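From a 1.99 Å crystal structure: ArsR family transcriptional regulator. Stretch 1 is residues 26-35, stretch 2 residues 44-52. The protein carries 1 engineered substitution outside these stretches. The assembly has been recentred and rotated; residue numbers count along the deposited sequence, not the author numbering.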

# COMPACT_ATOMS: atom_id res chain seq x y z
N TYR A 26 -8.29 -8.48 -2.49
CA TYR A 26 -7.62 -9.73 -2.12
C TYR A 26 -6.99 -10.42 -3.32
O TYR A 26 -5.84 -10.87 -3.27
N ASN A 27 -7.75 -10.53 -4.41
CA ASN A 27 -7.24 -11.22 -5.60
C ASN A 27 -6.13 -10.43 -6.27
O ASN A 27 -5.18 -11.02 -6.79
N ARG A 28 -6.23 -9.10 -6.28
CA ARG A 28 -5.14 -8.29 -6.81
C ARG A 28 -3.88 -8.43 -5.96
O ARG A 28 -2.78 -8.46 -6.50
N ILE A 29 -4.03 -8.53 -4.64
CA ILE A 29 -2.88 -8.81 -3.80
C ILE A 29 -2.29 -10.18 -4.12
O ILE A 29 -1.07 -10.37 -4.12
N ARG A 30 -3.15 -11.17 -4.41
CA ARG A 30 -2.62 -12.49 -4.74
C ARG A 30 -1.86 -12.47 -6.06
O ARG A 30 -0.79 -13.10 -6.19
N ILE A 31 -2.39 -11.76 -7.05
CA ILE A 31 -1.68 -11.59 -8.31
C ILE A 31 -0.34 -10.90 -8.07
O ILE A 31 0.71 -11.33 -8.58
N MET A 32 -0.35 -9.81 -7.29
CA MET A 32 0.88 -9.05 -7.07
C MET A 32 1.92 -9.87 -6.32
O MET A 32 3.12 -9.77 -6.60
N GLU A 33 1.49 -10.65 -5.33
CA GLU A 33 2.45 -11.48 -4.61
C GLU A 33 3.05 -12.55 -5.53
O GLU A 33 4.27 -12.78 -5.51
N LEU A 34 2.21 -13.17 -6.38
CA LEU A 34 2.74 -14.12 -7.36
C LEU A 34 3.82 -13.47 -8.23
O LEU A 34 4.90 -14.04 -8.44
N LEU A 35 3.53 -12.27 -8.75
CA LEU A 35 4.50 -11.57 -9.59
C LEU A 35 5.73 -11.16 -8.80
O LEU A 35 6.82 -11.04 -9.37
N HIS A 44 -0.56 -18.52 -16.80
CA HIS A 44 0.06 -19.09 -15.61
C HIS A 44 -0.52 -18.49 -14.34
O HIS A 44 -0.76 -19.22 -13.36
N ILE A 45 -0.74 -17.18 -14.30
CA ILE A 45 -1.35 -16.55 -13.13
C ILE A 45 -2.72 -17.16 -12.88
O ILE A 45 -3.05 -17.57 -11.76
N SER A 46 -3.53 -17.22 -13.94
CA SER A 46 -4.88 -17.78 -13.85
C SER A 46 -4.85 -19.20 -13.31
O SER A 46 -5.57 -19.53 -12.36
N HIS A 47 -3.99 -20.05 -13.88
CA HIS A 47 -3.91 -21.44 -13.43
C HIS A 47 -3.45 -21.53 -11.98
O HIS A 47 -4.05 -22.25 -11.17
N GLN A 48 -2.39 -20.80 -11.63
CA GLN A 48 -1.83 -20.90 -10.29
C GLN A 48 -2.80 -20.42 -9.22
O GLN A 48 -2.91 -21.04 -8.15
N LEU A 49 -3.52 -19.32 -9.47
CA LEU A 49 -4.41 -18.75 -8.46
C LEU A 49 -5.85 -19.28 -8.55
O LEU A 49 -6.66 -18.96 -7.68
N ASN A 50 -6.16 -20.08 -9.57
CA ASN A 50 -7.53 -20.54 -9.81
C ASN A 50 -8.48 -19.36 -9.99
O ASN A 50 -9.51 -19.23 -9.32
N LEU A 51 -8.11 -18.49 -10.93
CA LEU A 51 -8.89 -17.35 -11.36
C LEU A 51 -9.03 -17.44 -12.88
O LEU A 51 -8.12 -17.94 -13.55
N SER A 52 -10.15 -17.00 -13.41
CA SER A 52 -10.33 -17.08 -14.85
C SER A 52 -9.35 -16.15 -15.56
O SER A 52 -8.87 -15.16 -15.00

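The two helices cross steeply, with 113° between their N-to-C directions and axes 10.8 Å apart at closest approach, and the gap is filled mainly by Leu 34, Leu 49 and Arg 30. Leu 34 points toward the second stretch as a knob in a hole formed by His 44, Ile 45, Gln 48 and Leu 49. With chi1 and chi2 both t, it places CD1 3.7 Å from Leu 49 CG and 3.8 Å from Gln 48 CB, while CD2 lies 4.0 Å from Ile 45 CG1. Leu 34 CD2 also meets the edge of the His 44 ring, 4.3 Å from His 44 ND1. Gln 48 meets Leu 34 CD1 with the base of its side chain, whose end then leads away.

Leu 49 CB points toward the first helix, and its mt rotamer brings CD1 to 3.7 Å from Ile 31 CG1. Ile 45, also mt, extends this apolar layer into the buried interior: its CG2 is 4.1 Å from Ile 31 CG1, and its CD1 is 4.1 Å from Leu 35 CD2.

Arg 30 closes the contact with polar interactions where the second helix ends. Its chi1 is m, chi2 lies between wells at -149° and chi3 is m, so the guanidinium reaches the carbonyl of Leu 49, with NH1 and NH2 donating to Leu 49 O at 3.1 and 3.2 Å. Water 1 reinforces this link, accepting from Arg 30 NH2 at 2.7 Å and donating to Leu 49 O at 2.9 Å. Leu 49 CB covers one face of the guanidinium, 3.7 Å from Arg 30 NH1. Within its own helix, Arg 30 NH2 also donates to Asn 27 OD1 at 3.1 Å. Leu 51, mt and pointing inward, sets CD2 3.6 Å from Arg 30 NH2 and 3.9 Å from Asn 27 OD1.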

# COMPACT_ATOMS: atom_id res chain seq x y z
CB TYR A 26 -8.61 -10.67 -1.43
CG TYR A 26 -8.05 -12.02 -1.07
CD1 TYR A 26 -7.08 -12.15 -0.08
CD2 TYR A 26 -8.51 -13.18 -1.69
CE1 TYR A 26 -6.56 -13.37 0.27
CE2 TYR A 26 -8.00 -14.42 -1.34
CZ TYR A 26 -7.03 -14.51 -0.36
OH TYR A 26 -6.51 -15.72 -0.00
CB ASN A 27 -8.39 -11.49 -6.58
CG ASN A 27 -9.20 -12.70 -6.19
OD1 ASN A 27 -8.68 -13.64 -5.58
ND2 ASN A 27 -10.49 -12.70 -6.54
CB ARG A 28 -5.55 -6.81 -6.89
CG ARG A 28 -6.52 -6.52 -8.01
CD ARG A 28 -6.64 -5.02 -8.26
NE ARG A 28 -7.89 -4.78 -8.97
CZ ARG A 28 -8.92 -4.12 -8.48
NH1 ARG A 28 -8.84 -3.56 -7.27
NH2 ARG A 28 -10.02 -3.99 -9.21
CB ILE A 29 -3.27 -8.68 -2.31
CG1 ILE A 29 -3.48 -7.20 -1.96
CG2 ILE A 29 -2.21 -9.31 -1.41
CD1 ILE A 29 -2.28 -6.30 -2.33
CB ARG A 30 -3.77 -13.51 -4.80
CG ARG A 30 -4.31 -13.92 -3.44
CD ARG A 30 -4.80 -15.36 -3.49
NE ARG A 30 -5.97 -15.48 -4.35
CZ ARG A 30 -6.30 -16.55 -5.07
NH1 ARG A 30 -5.53 -17.64 -5.07
NH2 ARG A 30 -7.40 -16.51 -5.79
CB ILE A 31 -2.54 -10.81 -9.31
CG1 ILE A 31 -3.81 -11.60 -9.66
CG2 ILE A 31 -1.73 -10.42 -10.54
CD1 ILE A 31 -4.80 -10.82 -10.50
CB MET A 32 0.59 -7.77 -6.30
CG MET A 32 -0.28 -6.75 -7.02
SD MET A 32 0.55 -5.87 -8.34
CE MET A 32 1.47 -4.68 -7.35
CB GLU A 33 1.77 -12.10 -3.39
CG GLU A 33 2.71 -12.72 -2.36
CD GLU A 33 3.04 -14.16 -2.67
OE1 GLU A 33 2.22 -14.82 -3.33
OE2 GLU A 33 4.12 -14.63 -2.25
CB LEU A 34 1.59 -14.66 -8.23
CG LEU A 34 1.81 -15.83 -9.20
CD1 LEU A 34 0.49 -16.54 -9.49
CD2 LEU A 34 2.47 -15.38 -10.50
CB LEU A 35 3.84 -10.34 -10.22
CG LEU A 35 2.73 -10.69 -11.21
CD1 LEU A 35 2.00 -9.45 -11.70
CD2 LEU A 35 3.32 -11.46 -12.38
CB HIS A 44 1.57 -18.87 -15.66
CG HIS A 44 2.28 -19.39 -14.45
ND1 HIS A 44 2.67 -18.59 -13.41
CD2 HIS A 44 2.64 -20.66 -14.11
CE1 HIS A 44 3.26 -19.32 -12.48
NE2 HIS A 44 3.25 -20.58 -12.88
CB ILE A 45 -1.45 -15.03 -13.33
CG1 ILE A 45 -0.06 -14.39 -13.49
CG2 ILE A 45 -2.24 -14.39 -12.17
CD1 ILE A 45 -0.09 -12.97 -14.05
CB SER A 46 -5.51 -17.73 -15.23
OG SER A 46 -6.41 -18.81 -15.40
CB HIS A 47 -2.96 -22.22 -14.33
CG HIS A 47 -2.75 -23.63 -13.90
ND1 HIS A 47 -1.59 -24.07 -13.30
CD2 HIS A 47 -3.57 -24.71 -13.96
CE1 HIS A 47 -1.69 -25.36 -13.03
NE2 HIS A 47 -2.88 -25.77 -13.42
CB GLN A 48 -0.52 -20.10 -10.21
CG GLN A 48 0.33 -20.41 -8.98
CD GLN A 48 0.30 -21.89 -8.60
OE1 GLN A 48 0.92 -22.73 -9.26
NE2 GLN A 48 -0.43 -22.21 -7.52
CB LEU A 49 -4.43 -17.21 -8.56
CG LEU A 49 -3.05 -16.55 -8.41
CD1 LEU A 49 -3.13 -15.04 -8.59
CD2 LEU A 49 -2.44 -16.90 -7.06
CB ASN A 50 -8.01 -21.49 -8.71
CG ASN A 50 -9.20 -22.32 -9.15
OD1 ASN A 50 -10.25 -22.34 -8.50
ND2 ASN A 50 -9.06 -22.98 -10.29
CB LEU A 51 -8.23 -16.02 -10.95
CG LEU A 51 -8.00 -15.86 -9.45
CD1 LEU A 51 -7.11 -14.66 -9.12
CD2 LEU A 51 -9.38 -15.76 -8.74
CB SER A 52 -11.76 -16.74 -15.24
OG SER A 52 -11.98 -15.35 -15.18
O HOH W 1 -9.21 -18.45 -6.45